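Local coordinates for redox-sensing transcriptional repressor Rex (Thermoanaerobacter ethanolicus, PDB 3WGH), which probably represses transcription in response to the cellular NADH/NAD(+) redox state, working as a DNA-binding homodimer, at residues T87-A92 and F110-I115; I151-K156 and W175-I180; N158-A163 and D181-D186. One frame throughout, in Å; residues are numbered along the deposited sequence.

Interaction 1. Residues T87-A92 and F110-I115; sequences TIIIGA and FNLKGI. With NAI (1,4-dihydronicotinamide adenine dinucleotide), chain I.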
loop_
_atom_site.group_PDB
_atom_site.type_symbol
_atom_site.label_atom_id
_atom_site.label_comp_id
_atom_site.label_asym_id
_atom_site.label_seq_id
_atom_site.Cartn_x
_atom_site.Cartn_y
_atom_site.Cartn_z
ATOM N N THR B 87 2.189 -11.940 -15.377
ATOM C CA THR B 87 2.906 -11.806 -14.096
ATOM C C THR B 87 3.432 -13.100 -13.518
ATOM O O THR B 87 2.880 -14.200 -13.775
ATOM C CB THR B 87 2.034 -11.078 -13.012
ATOM O OG1 THR B 87 1.062 -11.982 -12.471
ATOM C CG2 THR B 87 1.269 -9.933 -13.650
ATOM N N ILE B 88 4.510 -12.986 -12.716
ATOM C CA ILE B 88 4.883 -14.111 -11.848
ATOM C C ILE B 88 5.156 -13.583 -10.433
ATOM O O ILE B 88 5.463 -12.401 -10.266
ATOM C CB ILE B 88 6.165 -14.853 -12.343
ATOM C CG1 ILE B 88 7.346 -13.898 -12.272
ATOM C CG2 ILE B 88 5.952 -15.520 -13.714
ATOM C CD1 ILE B 88 8.642 -14.361 -12.973
ATOM N N ILE B 89 5.088 -14.478 -9.453
ATOM C CA ILE B 89 5.349 -14.134 -8.040
ATOM C C ILE B 89 6.549 -14.927 -7.656
ATOM O O ILE B 89 6.622 -16.143 -7.965
ATOM C CB ILE B 89 4.145 -14.484 -7.152
ATOM C CG1 ILE B 89 3.021 -13.485 -7.457
ATOM C CG2 ILE B 89 4.488 -14.421 -5.595
ATOM C CD1 ILE B 89 1.700 -13.856 -6.796
ATOM N N ILE B 90 7.537 -14.239 -7.099
ATOM C CA ILE B 90 8.719 -14.894 -6.516
ATOM C C ILE B 90 8.541 -14.862 -5.036
ATOM O O ILE B 90 8.445 -13.772 -4.427
ATOM C CB ILE B 90 10.040 -14.095 -6.839
ATOM C CG1 ILE B 90 10.031 -13.687 -8.308
ATOM C CG2 ILE B 90 11.309 -14.914 -6.499
ATOM C CD1 ILE B 90 9.913 -14.841 -9.177
ATOM N N GLY B 91 8.544 -16.051 -4.429
ATOM C CA GLY B 91 8.244 -16.201 -3.010
ATOM C C GLY B 91 6.809 -16.661 -2.769
ATOM O O GLY B 91 5.849 -15.879 -2.836
ATOM N N ALA B 92 6.661 -17.932 -2.457
ATOM C CA ALA B 92 5.369 -18.493 -2.194
ATOM C C ALA B 92 5.153 -18.608 -0.709
ATOM O O ALA B 92 4.545 -19.576 -0.268
ATOM C CB ALA B 92 5.275 -19.886 -2.837
ATOM N N PHE B 110 -4.165 -8.691 -14.923
ATOM C CA PHE B 110 -2.898 -9.197 -14.447
ATOM C C PHE B 110 -2.957 -10.729 -14.358
ATOM O O PHE B 110 -3.435 -11.305 -13.397
ATOM C CB PHE B 110 -2.518 -8.529 -13.107
ATOM C CG PHE B 110 -2.351 -7.012 -13.203
ATOM C CD1 PHE B 110 -3.435 -6.170 -13.040
ATOM C CD2 PHE B 110 -1.124 -6.465 -13.524
ATOM C CE1 PHE B 110 -3.287 -4.773 -13.199
ATOM C CE2 PHE B 110 -0.922 -5.102 -13.613
ATOM C CZ PHE B 110 -2.016 -4.224 -13.458
ATOM N N ASN B 111 -2.449 -11.386 -15.372
ATOM C CA ASN B 111 -2.574 -12.811 -15.462
ATOM C C ASN B 111 -1.425 -13.516 -14.823
ATOM O O ASN B 111 -0.320 -13.433 -15.319
ATOM C CB ASN B 111 -2.634 -13.204 -16.923
ATOM C CG ASN B 111 -3.831 -12.637 -17.606
ATOM O OD1 ASN B 111 -3.741 -12.206 -18.755
ATOM N ND2 ASN B 111 -4.970 -12.594 -16.898
ATOM N N LEU B 112 -1.699 -14.210 -13.736
ATOM C CA LEU B 112 -0.662 -14.954 -12.989
ATOM C C LEU B 112 -0.266 -16.232 -13.710
ATOM O O LEU B 112 -1.067 -17.164 -13.849
ATOM C CB LEU B 112 -1.106 -15.266 -11.567
ATOM C CG LEU B 112 -0.104 -16.053 -10.673
ATOM C CD1 LEU B 112 1.126 -15.196 -10.389
ATOM C CD2 LEU B 112 -0.762 -16.399 -9.340
ATOM N N LYS B 113 0.976 -16.259 -14.157
ATOM C CA LYS B 113 1.452 -17.339 -14.997
ATOM C C LYS B 113 2.288 -18.368 -14.226
ATOM O O LYS B 113 2.362 -19.511 -14.627
ATOM C CB LYS B 113 2.243 -16.815 -16.199
ATOM C CG LYS B 113 1.470 -15.957 -17.199
ATOM C CD LYS B 113 0.504 -16.750 -18.055
ATOM C CE LYS B 113 1.257 -17.410 -19.228
ATOM N NZ LYS B 113 2.160 -16.436 -20.009
ATOM N N GLY B 114 2.965 -17.959 -13.157
ATOM C CA GLY B 114 3.692 -18.939 -12.373
ATOM C C GLY B 114 4.111 -18.368 -11.025
ATOM O O GLY B 114 4.069 -17.132 -10.823
ATOM N N ILE B 115 4.442 -19.257 -10.086
ATOM C CA ILE B 115 4.866 -18.837 -8.761
ATOM C C ILE B 115 6.055 -19.679 -8.371
ATOM O O ILE B 115 6.062 -20.880 -8.651
ATOM C CB ILE B 115 3.718 -18.910 -7.725
ATOM C CG1 ILE B 115 4.207 -18.421 -6.361
ATOM C CG2 ILE B 115 3.236 -20.339 -7.550
ATOM C CD1 ILE B 115 3.083 -17.807 -5.497
HETATM P PA NAI I . 7.711 -15.682 4.289
HETATM O O1A NAI I . 8.943 -16.170 4.985
HETATM O O2A NAI I . 6.342 -16.187 4.621
HETATM O O5B NAI I . 7.902 -16.019 2.739
HETATM C C5B NAI I . 9.130 -15.869 2.032
HETATM C C4B NAI I . 9.175 -16.993 0.994
HETATM O O4B NAI I . 10.242 -16.713 0.129
HETATM C C3B NAI I . 9.501 -18.365 1.631
HETATM O O3B NAI I . 8.671 -19.357 1.026
HETATM C C2B NAI I . 10.925 -18.652 1.181
HETATM O O2B NAI I . 11.185 -20.028 0.910
HETATM C C1B NAI I . 10.921 -17.942 -0.163
HETATM N N9A NAI I . 12.263 -17.570 -0.651
HETATM C C8A NAI I . 13.352 -17.279 0.102
HETATM N N7A NAI I . 14.331 -16.936 -0.779
HETATM C C5A NAI I . 13.861 -17.067 -2.042
HETATM C C6A NAI I . 14.380 -16.887 -3.318
HETATM N N6A NAI I . 15.661 -16.483 -3.458
HETATM N N1A NAI I . 13.612 -17.056 -4.420
HETATM C C2A NAI I . 12.359 -17.491 -4.305
HETATM N N3A NAI I . 11.865 -17.710 -3.087
HETATM C C4A NAI I . 12.568 -17.474 -1.951
HETATM O O3 NAI I . 7.793 -14.054 4.346
HETATM P PN NAI I . 6.524 -13.100 4.074
HETATM O O1N NAI I . 5.977 -12.812 5.426
HETATM O O2N NAI I . 5.769 -13.787 2.948
HETATM O O5D NAI I . 7.186 -11.735 3.493
HETATM C C5D NAI I . 7.771 -11.665 2.188
HETATM C C4D NAI I . 8.448 -10.304 2.091
HETATM O O4D NAI I . 7.503 -9.210 2.126
HETATM C C3D NAI I . 9.429 -10.097 3.242
HETATM O O3D NAI I . 10.559 -9.446 2.656
HETATM C C2D NAI I . 8.715 -9.111 4.139
HETATM O O2D NAI I . 9.678 -8.399 4.945
HETATM C C1D NAI I . 7.946 -8.267 3.108
HETATM N N1N NAI I . 6.802 -7.498 3.626
HETATM C C2N NAI I . 6.688 -6.188 3.244
HETATM C C3N NAI I . 5.731 -5.365 3.678
HETATM C C7N NAI I . 5.689 -3.992 3.112
HETATM O O7N NAI I . 5.065 -3.060 3.625
HETATM N N7N NAI I . 6.291 -3.842 1.925
HETATM C C4N NAI I . 4.676 -5.869 4.667
HETATM C C5N NAI I . 4.883 -7.327 5.034
HETATM C C6N NAI I . 5.875 -8.057 4.506
HETATM O O HOH W 1 -1.545 -11.383 -10.564
#
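In the parallel part of the Rossmann-type sheet, Thr87 and Ile89 of strand 85-90 pair with Leu112 and Ile115 of strand 110-117. Both the backbone N and the backbone O of Thr87 are bonded to strand 110-117: its N donates to Asn111 O at 2.9 Å with an almost straight N-H, and Lys113 N returns a bond to Thr87 O at 2.8 Å. Farther along, Ile89 N reaches Gly114 O at 3.2 Å; two steps from Thr87 to Ile89 match three from Leu112 to Ile115, consistent with a beta bulge at Lys113.

Beta-branched residues suit this strand. In Thr87 the hydroxyl stands between the backbone N and the carbonyl carbon (chi1 78°), which sets OG1 3.5 Å from Leu112 CA and within hydrogen-bonding distance of a water that also bonds weakly to Phe110 O. Thr87 CG2 comes to the edge of the Phe110 ring, near its plane. With an alanine here, that water would probably lose its hydroxyl partner and a gap would open between Phe110 and Leu112.

On the same face Ile89 uses two branches. Its CD1 meets Leu112 CD1 at 3.9 Å, the side chains crossing at about a right angle, while its CG2 lies 3.7 Å from Ile115 CD1, those chains running side by side. Strand 130-134 extends this apolar layer through Val130 and Val132.

The strand ends in a GxGxxG-type turn, at which the dinucleotide is bound. Gly91 has backbone angles that would jam a CB against the preceding carbonyl oxygen, and its CA lies 3.8 Å from O4B of the adenosine ribose. Just before it, Ile90 CG2 packs 3.5 Å from C2A of the adenine.

Interaction 2. Residues I151-K156 and W175-I180; sequences ILCIPK and WNFLPI. With NAI (1,4-dihydronicotinamide adenine dinucleotide), chain I.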
loop_
_atom_site.group_PDB
_atom_site.type_symbol
_atom_site.label_atom_id
_atom_site.label_comp_id
_atom_site.label_asym_id
_atom_site.label_seq_id
_atom_site.Cartn_x
_atom_site.Cartn_y
_atom_site.Cartn_z
ATOM N N ILE B 151 6.588 -10.004 -9.323
ATOM C CA ILE B 151 6.175 -9.573 -8.015
ATOM C C ILE B 151 7.099 -10.247 -6.992
ATOM O O ILE B 151 7.213 -11.469 -6.949
ATOM C CB ILE B 151 4.741 -10.007 -7.763
ATOM C CG1 ILE B 151 3.876 -9.409 -8.915
ATOM C CG2 ILE B 151 4.410 -9.625 -6.291
ATOM C CD1 ILE B 151 2.331 -9.726 -8.880
ATOM N N LEU B 152 7.810 -9.441 -6.229
ATOM C CA LEU B 152 8.901 -9.944 -5.381
ATOM C C LEU B 152 8.464 -9.989 -3.899
ATOM O O LEU B 152 8.239 -8.944 -3.272
ATOM C CB LEU B 152 10.084 -8.987 -5.556
ATOM C CG LEU B 152 11.460 -9.468 -6.034
ATOM C CD1 LEU B 152 12.526 -8.649 -5.267
ATOM C CD2 LEU B 152 11.727 -10.988 -5.808
ATOM N N CYS B 153 8.308 -11.186 -3.352
ATOM C CA CYS B 153 7.804 -11.338 -1.949
ATOM C C CYS B 153 8.698 -12.297 -1.196
ATOM O O CYS B 153 8.224 -13.281 -0.661
ATOM C CB CYS B 153 6.362 -11.895 -1.911
ATOM S SG CYS B 153 5.150 -11.115 -3.025
ATOM N N ILE B 154 9.996 -12.078 -1.299
ATOM C CA ILE B 154 11.005 -12.938 -0.650
ATOM C C ILE B 154 11.642 -12.150 0.485
ATOM O O ILE B 154 11.516 -10.948 0.534
ATOM C CB ILE B 154 12.098 -13.406 -1.657
ATOM C CG1 ILE B 154 12.745 -12.236 -2.407
ATOM C CG2 ILE B 154 11.547 -14.410 -2.689
ATOM C CD1 ILE B 154 14.083 -12.631 -3.106
ATOM N N PRO B 155 12.338 -12.820 1.418
ATOM C CA PRO B 155 13.035 -12.061 2.454
ATOM C C PRO B 155 14.109 -11.184 1.829
ATOM O O PRO B 155 14.525 -11.411 0.658
ATOM C CB PRO B 155 13.698 -13.157 3.339
ATOM C CG PRO B 155 13.121 -14.475 2.899
ATOM C CD PRO B 155 12.604 -14.266 1.480
ATOM N N LYS B 156 14.588 -10.198 2.578
ATOM C CA LYS B 156 15.488 -9.230 1.971
ATOM C C LYS B 156 16.936 -9.657 1.683
ATOM O O LYS B 156 17.586 -9.038 0.835
ATOM C CB LYS B 156 15.429 -7.871 2.661
ATOM C CG LYS B 156 15.997 -7.829 4.063
ATOM C CD LYS B 156 15.519 -6.534 4.740
ATOM C CE LYS B 156 15.966 -6.441 6.192
ATOM N NZ LYS B 156 17.342 -6.970 6.377
ATOM N N TRP B 175 7.321 -5.422 -9.172
ATOM C CA TRP B 175 6.481 -4.939 -8.058
ATOM C C TRP B 175 7.104 -5.441 -6.763
ATOM O O TRP B 175 7.053 -6.609 -6.476
ATOM C CB TRP B 175 5.018 -5.415 -8.238
ATOM C CG TRP B 175 4.012 -4.638 -7.423
ATOM C CD1 TRP B 175 4.122 -3.332 -6.959
ATOM C CD2 TRP B 175 2.742 -5.122 -6.959
ATOM N NE1 TRP B 175 2.972 -2.971 -6.303
ATOM C CE2 TRP B 175 2.124 -4.056 -6.238
ATOM C CE3 TRP B 175 2.062 -6.331 -7.114
ATOM C CZ2 TRP B 175 0.881 -4.177 -5.645
ATOM C CZ3 TRP B 175 0.807 -6.476 -6.499
ATOM C CH2 TRP B 175 0.217 -5.385 -5.789
ATOM N N ASN B 176 7.794 -4.563 -6.043
ATOM C CA ASN B 176 8.703 -4.993 -4.997
ATOM C C ASN B 176 8.078 -4.748 -3.604
ATOM O O ASN B 176 7.728 -3.611 -3.289
ATOM C CB ASN B 176 10.031 -4.219 -5.103
ATOM C CG ASN B 176 10.920 -4.469 -3.858
ATOM O OD1 ASN B 176 11.010 -5.606 -3.397
ATOM N ND2 ASN B 176 11.447 -3.412 -3.262
ATOM N N PHE B 177 7.893 -5.800 -2.804
ATOM C CA PHE B 177 7.454 -5.650 -1.430
ATOM C C PHE B 177 8.613 -5.585 -0.431
ATOM O O PHE B 177 8.399 -5.354 0.758
ATOM C CB PHE B 177 6.502 -6.801 -1.042
ATOM C CG PHE B 177 5.153 -6.678 -1.670
ATOM C CD1 PHE B 177 4.096 -6.102 -0.968
ATOM C CD2 PHE B 177 4.969 -7.044 -3.021
ATOM C CE1 PHE B 177 2.798 -5.922 -1.622
ATOM C CE2 PHE B 177 3.697 -6.953 -3.638
ATOM C CZ PHE B 177 2.628 -6.376 -2.954
ATOM N N LEU B 178 9.837 -5.807 -0.863
ATOM C CA LEU B 178 10.886 -5.855 0.182
ATOM C C LEU B 178 11.278 -4.490 0.678
ATOM O O LEU B 178 11.412 -3.575 -0.103
ATOM C CB LEU B 178 12.131 -6.596 -0.265
ATOM C CG LEU B 178 12.100 -7.766 -1.229
ATOM C CD1 LEU B 178 13.333 -8.573 -0.961
ATOM C CD2 LEU B 178 10.821 -8.623 -1.277
ATOM N N PRO B 179 11.627 -4.386 1.971
ATOM C CA PRO B 179 11.975 -3.076 2.464
ATOM C C PRO B 179 13.443 -2.720 2.191
ATOM O O PRO B 179 14.145 -2.326 3.111
ATOM C CB PRO B 179 11.711 -3.206 3.980
ATOM C CG PRO B 179 12.098 -4.606 4.288
ATOM C CD PRO B 179 11.632 -5.398 3.046
ATOM N N ILE B 180 13.921 -2.852 0.956
ATOM C CA ILE B 180 15.271 -2.368 0.640
ATOM C C ILE B 180 15.196 -1.575 -0.638
ATOM O O ILE B 180 14.132 -1.491 -1.252
ATOM C CB ILE B 180 16.279 -3.506 0.444
ATOM C CG1 ILE B 180 15.896 -4.401 -0.717
ATOM C CG2 ILE B 180 16.365 -4.364 1.679
ATOM C CD1 ILE B 180 16.719 -5.658 -0.733
HETATM P PA NAI I . 7.711 -15.682 4.289
HETATM O O1A NAI I . 8.943 -16.170 4.985
HETATM O O2A NAI I . 6.342 -16.187 4.621
HETATM O O5B NAI I . 7.902 -16.019 2.739
HETATM C C5B NAI I . 9.130 -15.869 2.032
HETATM C C4B NAI I . 9.175 -16.993 0.994
HETATM O O4B NAI I . 10.242 -16.713 0.129
HETATM C C3B NAI I . 9.501 -18.365 1.631
HETATM O O3B NAI I . 8.671 -19.357 1.026
HETATM C C2B NAI I . 10.925 -18.652 1.181
HETATM O O2B NAI I . 11.185 -20.028 0.910
HETATM C C1B NAI I . 10.921 -17.942 -0.163
HETATM N N9A NAI I . 12.263 -17.570 -0.651
HETATM C C8A NAI I . 13.352 -17.279 0.102
HETATM N N7A NAI I . 14.331 -16.936 -0.779
HETATM C C5A NAI I . 13.861 -17.067 -2.042
HETATM C C6A NAI I . 14.380 -16.887 -3.318
HETATM N N6A NAI I . 15.661 -16.483 -3.458
HETATM N N1A NAI I . 13.612 -17.056 -4.420
HETATM C C2A NAI I . 12.359 -17.491 -4.305
HETATM N N3A NAI I . 11.865 -17.710 -3.087
HETATM C C4A NAI I . 12.568 -17.474 -1.951
HETATM O O3 NAI I . 7.793 -14.054 4.346
HETATM P PN NAI I . 6.524 -13.100 4.074
HETATM O O1N NAI I . 5.977 -12.812 5.426
HETATM O O2N NAI I . 5.769 -13.787 2.948
HETATM O O5D NAI I . 7.186 -11.735 3.493
HETATM C C5D NAI I . 7.771 -11.665 2.188
HETATM C C4D NAI I . 8.448 -10.304 2.091
HETATM O O4D NAI I . 7.503 -9.210 2.126
HETATM C C3D NAI I . 9.429 -10.097 3.242
HETATM O O3D NAI I . 10.559 -9.446 2.656
HETATM C C2D NAI I . 8.715 -9.111 4.139
HETATM O O2D NAI I . 9.678 -8.399 4.945
HETATM C C1D NAI I . 7.946 -8.267 3.108
HETATM N N1N NAI I . 6.802 -7.498 3.626
HETATM C C2N NAI I . 6.688 -6.188 3.244
HETATM C C3N NAI I . 5.731 -5.365 3.678
HETATM C C7N NAI I . 5.689 -3.992 3.112
HETATM O O7N NAI I . 5.065 -3.060 3.625
HETATM N N7N NAI I . 6.291 -3.842 1.925
HETATM C C4N NAI I . 4.676 -5.869 4.667
HETATM C C5N NAI I . 4.883 -7.327 5.034
HETATM C C6N NAI I . 5.875 -8.057 4.506
#
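Ile151 and Leu152 run parallel to Trp175 and Asn176, and the pairing is sealed by two backbone bonds: Leu152 N donates to Trp175 O at 2.9 Å with a nearly straight N-H, and Phe177 N donates to Leu152 O at 3.2 Å, in the carbonyl plane. Beyond them both chains leave the sheet, and two of their carbonyls, those of Ile154 and Phe177, turn to the dinucleotide. Ile154 O accepts from the ribose hydroxyl O3D of NADH at 2.8 Å, and Phe177 O accepts from the carboxamide N7N at 2.8 Å. Backbone acceptors thus read two different parts of the cofactor.

Asn176 is suited to the point where its strand ends. With CG anti to the backbone N (chi1 170°), its amide folds along the following residues: OD1 takes Leu178 N at 2.8 Å from above the carbonyl plane, forming an Asx turn, while ND2 gives a bent bond to a lone pair of Leu178 O, which is tilted out of the Asn176 amide plane, and another bond to Asn192 OD1. Trp175 NE1 is satisfied across the dimer interface by Ser198 OG of the second subunit.

Around these polar links the packing is apolar. Ile151 CD1 meets the edge of the indole, near its plane, at 3.8 Å from Trp175 CE3, and Ile151 CG2 touches the edge of the Phe177 ring at CE2. Phe177 CE2 in turn stands over one face of the indole, offset toward the rim. Cys153 SG lies 4.8 Å from the Phe177 centroid, an oblique sulfur-aromatic contact. Leu178 is pressed against the backbone, its CD2 3.0 Å from Ile154 O, its chi1 of -32° off a staggered value.

The two strands open and close a beta-alpha-beta unit: helix 159-168 packs against Leu152 and Leu178, helix 94-100 against Cys153 and Phe177, and strand 85-90 adjoins Ile151.

Interaction 3. Residues N158-A163 and D181-D186; sequences NAQYTA and DLKVPD. With ZN (zinc ion), chain G.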
loop_
_atom_site.group_PDB
_atom_site.type_symbol
_atom_site.label_atom_id
_atom_site.label_comp_id
_atom_site.label_asym_id
_atom_site.label_seq_id
_atom_site.Cartn_x
_atom_site.Cartn_y
_atom_site.Cartn_z
ATOM N N ASN B 158 20.366 -10.684 0.418
ATOM C CA ASN B 158 20.902 -10.892 -0.940
ATOM C C ASN B 158 19.811 -10.893 -2.058
ATOM O O ASN B 158 20.016 -11.450 -3.124
ATOM C CB ASN B 158 21.785 -12.168 -1.000
ATOM C CG ASN B 158 22.765 -12.189 -2.226
ATOM O OD1 ASN B 158 23.345 -11.167 -2.589
ATOM N ND2 ASN B 158 22.937 -13.370 -2.848
ATOM N N ALA B 159 18.682 -10.221 -1.794
ATOM C CA ALA B 159 17.580 -10.036 -2.771
ATOM C C ALA B 159 17.969 -9.408 -4.101
ATOM O O ALA B 159 17.277 -9.638 -5.079
ATOM C CB ALA B 159 16.431 -9.165 -2.151
ATOM N N GLN B 160 18.996 -8.558 -4.100
ATOM C CA GLN B 160 19.493 -7.925 -5.322
ATOM C C GLN B 160 19.802 -8.998 -6.356
ATOM O O GLN B 160 19.492 -8.846 -7.567
ATOM C CB GLN B 160 20.765 -7.101 -5.064
ATOM C CG GLN B 160 21.273 -6.318 -6.312
ATOM C CD GLN B 160 20.225 -5.298 -6.816
ATOM O OE1 GLN B 160 19.690 -4.514 -6.033
ATOM N NE2 GLN B 160 19.926 -5.329 -8.123
ATOM N N TYR B 161 20.403 -10.083 -5.878
ATOM C CA TYR B 161 20.785 -11.179 -6.757
ATOM C C TYR B 161 19.562 -11.707 -7.503
ATOM O O TYR B 161 19.648 -11.942 -8.688
ATOM C CB TYR B 161 21.463 -12.331 -5.970
ATOM C CG TYR B 161 21.794 -13.511 -6.850
ATOM C CD1 TYR B 161 22.941 -13.498 -7.665
ATOM C CD2 TYR B 161 20.958 -14.637 -6.902
ATOM C CE1 TYR B 161 23.247 -14.582 -8.517
ATOM C CE2 TYR B 161 21.229 -15.706 -7.792
ATOM C CZ TYR B 161 22.383 -15.671 -8.578
ATOM O OH TYR B 161 22.673 -16.711 -9.431
ATOM N N THR B 162 18.455 -11.953 -6.796
ATOM C CA THR B 162 17.207 -12.391 -7.438
ATOM C C THR B 162 16.647 -11.349 -8.430
ATOM O O THR B 162 16.322 -11.681 -9.567
ATOM C CB THR B 162 16.150 -12.783 -6.411
ATOM O OG1 THR B 162 16.502 -14.051 -5.887
ATOM C CG2 THR B 162 14.803 -12.988 -7.062
ATOM N N ALA B 163 16.543 -10.094 -7.988
ATOM C CA ALA B 163 16.221 -8.962 -8.885
ATOM C C ALA B 163 17.050 -9.042 -10.175
ATOM O O ALA B 163 16.510 -8.851 -11.267
ATOM C CB ALA B 163 16.500 -7.647 -8.183
ATOM N N ASP B 181 16.304 -0.966 -1.018
ATOM C CA ASP B 181 16.432 -0.384 -2.337
ATOM C C ASP B 181 17.017 -1.364 -3.333
ATOM O O ASP B 181 18.234 -1.633 -3.317
ATOM C CB ASP B 181 17.391 0.780 -2.276
ATOM C CG ASP B 181 16.848 1.900 -1.487
ATOM O OD1 ASP B 181 15.711 2.288 -1.780
ATOM O OD2 ASP B 181 17.567 2.377 -0.589
ATOM N N LEU B 182 16.171 -1.858 -4.222
ATOM C CA LEU B 182 16.670 -2.644 -5.348
ATOM C C LEU B 182 17.266 -1.748 -6.452
ATOM O O LEU B 182 16.778 -0.665 -6.724
ATOM C CB LEU B 182 15.562 -3.563 -5.877
ATOM C CG LEU B 182 15.053 -4.671 -4.939
ATOM C CD1 LEU B 182 13.851 -5.308 -5.636
ATOM C CD2 LEU B 182 16.120 -5.747 -4.723
ATOM N N LYS B 183 18.375 -2.177 -7.021
ATOM C CA LYS B 183 18.978 -1.495 -8.150
ATOM C C LYS B 183 18.507 -2.201 -9.434
ATOM O O LYS B 183 18.692 -3.427 -9.590
ATOM C CB LYS B 183 20.510 -1.481 -8.011
ATOM C CG LYS B 183 20.973 -0.686 -6.732
ATOM C CD LYS B 183 22.476 -0.903 -6.382
ATOM C CE LYS B 183 22.743 -2.188 -5.556
ATOM N NZ LYS B 183 24.168 -2.261 -5.105
ATOM N N VAL B 184 17.849 -1.442 -10.310
ATOM C CA VAL B 184 17.479 -1.935 -11.659
ATOM C C VAL B 184 17.868 -0.915 -12.708
ATOM O O VAL B 184 17.956 0.257 -12.394
ATOM C CB VAL B 184 15.941 -2.162 -11.793
ATOM C CG1 VAL B 184 15.502 -3.265 -10.854
ATOM C CG2 VAL B 184 15.187 -0.866 -11.547
ATOM N N PRO B 185 18.098 -1.364 -13.959
ATOM C CA PRO B 185 18.412 -0.416 -14.991
ATOM C C PRO B 185 17.237 0.535 -15.175
ATOM O O PRO B 185 16.094 0.235 -14.793
ATOM C CB PRO B 185 18.601 -1.283 -16.247
ATOM C CG PRO B 185 18.748 -2.684 -15.750
ATOM C CD PRO B 185 18.075 -2.763 -14.441
ATOM N N ASP B 186 17.521 1.680 -15.758
ATOM C CA ASP B 186 16.537 2.719 -15.851
ATOM C C ASP B 186 15.372 2.421 -16.782
ATOM O O ASP B 186 14.332 3.020 -16.619
ATOM C CB ASP B 186 17.187 4.069 -16.168
ATOM C CG ASP B 186 17.611 4.792 -14.894
ATOM O OD1 ASP B 186 18.817 4.749 -14.539
ATOM O OD2 ASP B 186 16.714 5.317 -14.185
HETATM ZN ZN ZN G . 15.485 4.386 -0.829
HETATM O O HOH W 2 20.640 -3.575 -3.720
#
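Gln160, on the first turn of helix 159-168, clasps the backbone of Lys183 with both ends of its amide, and this is the tight part of the contact. Lys183 N donates to Gln160 OE1 at 2.9 Å in an essentially straight bond (178°), tilted only slightly from the carbonyl plane. Gln160 NE2 gives a bond of 2.7 Å to Lys183 O, on a lone pair and close to the plane of the amide. The side chain leaves the helix with CG anti to the backbone N (chi1 -176°) and then bends at chi2 (61°), which turns the amide toward the loop. Glutamine suits this task because it offers one acceptor and two N-H groups: NE2 has a second partner in Asp164 OD1, so the amide is held against rotation.

Beside this clasp lies the apolar half. Leu182 sends CD2 against the helix, 4.0 Å from Ala163 CB and 4.3 Å from Ala159 CB, one helical turn apart. The two small alanines let the leucine approach the helix closely, and it also touches Leu152 and Asn176 of the sheet.

The other side is looser and wetter. A water donates to Gln160 OE1 at 2.7 Å and to Asp181 O at 3.1 Å, bridging the helix to the start of the loop. Lys183 lies at the surface, its aliphatic chain passing the amide with CB 3.7 Å from Gln160 OE1. Asp181 turns away from the helix, and its OD1 binds a zinc ion at 2.3 Å; Glu24 of the second subunit binds the same ion.

The arrangement is thus the connecting helix of a Rossmann beta-alpha-beta crossover, tied to the loop that follows its second strand, with an intersubunit zinc site at the loop's outer end.

Overall arrangement
Interactions 1 and 2 are neighbours in one parallel sheet region, their centres about 13 Å apart. Strand 85-90 joins them through probable hydrogen bonds of 2.8 Å from Ile90 N to Ile151 O and from Cys153 N to Ile90 O. Both line the NADH site: interaction 1 brings the glycine turn to the adenosine, and interaction 2 reaches the nicotinamide end as well. Interaction 3 lies on the helix that connects the two strands of interaction 2, with centres about 10 Å apart. Leu178 CD1 lies 3.4 Å from Ala159 CB, so interaction 3 packs on interaction 2; it reaches the cofactor through Thr162, while its loop carries the zinc ligand Asp181.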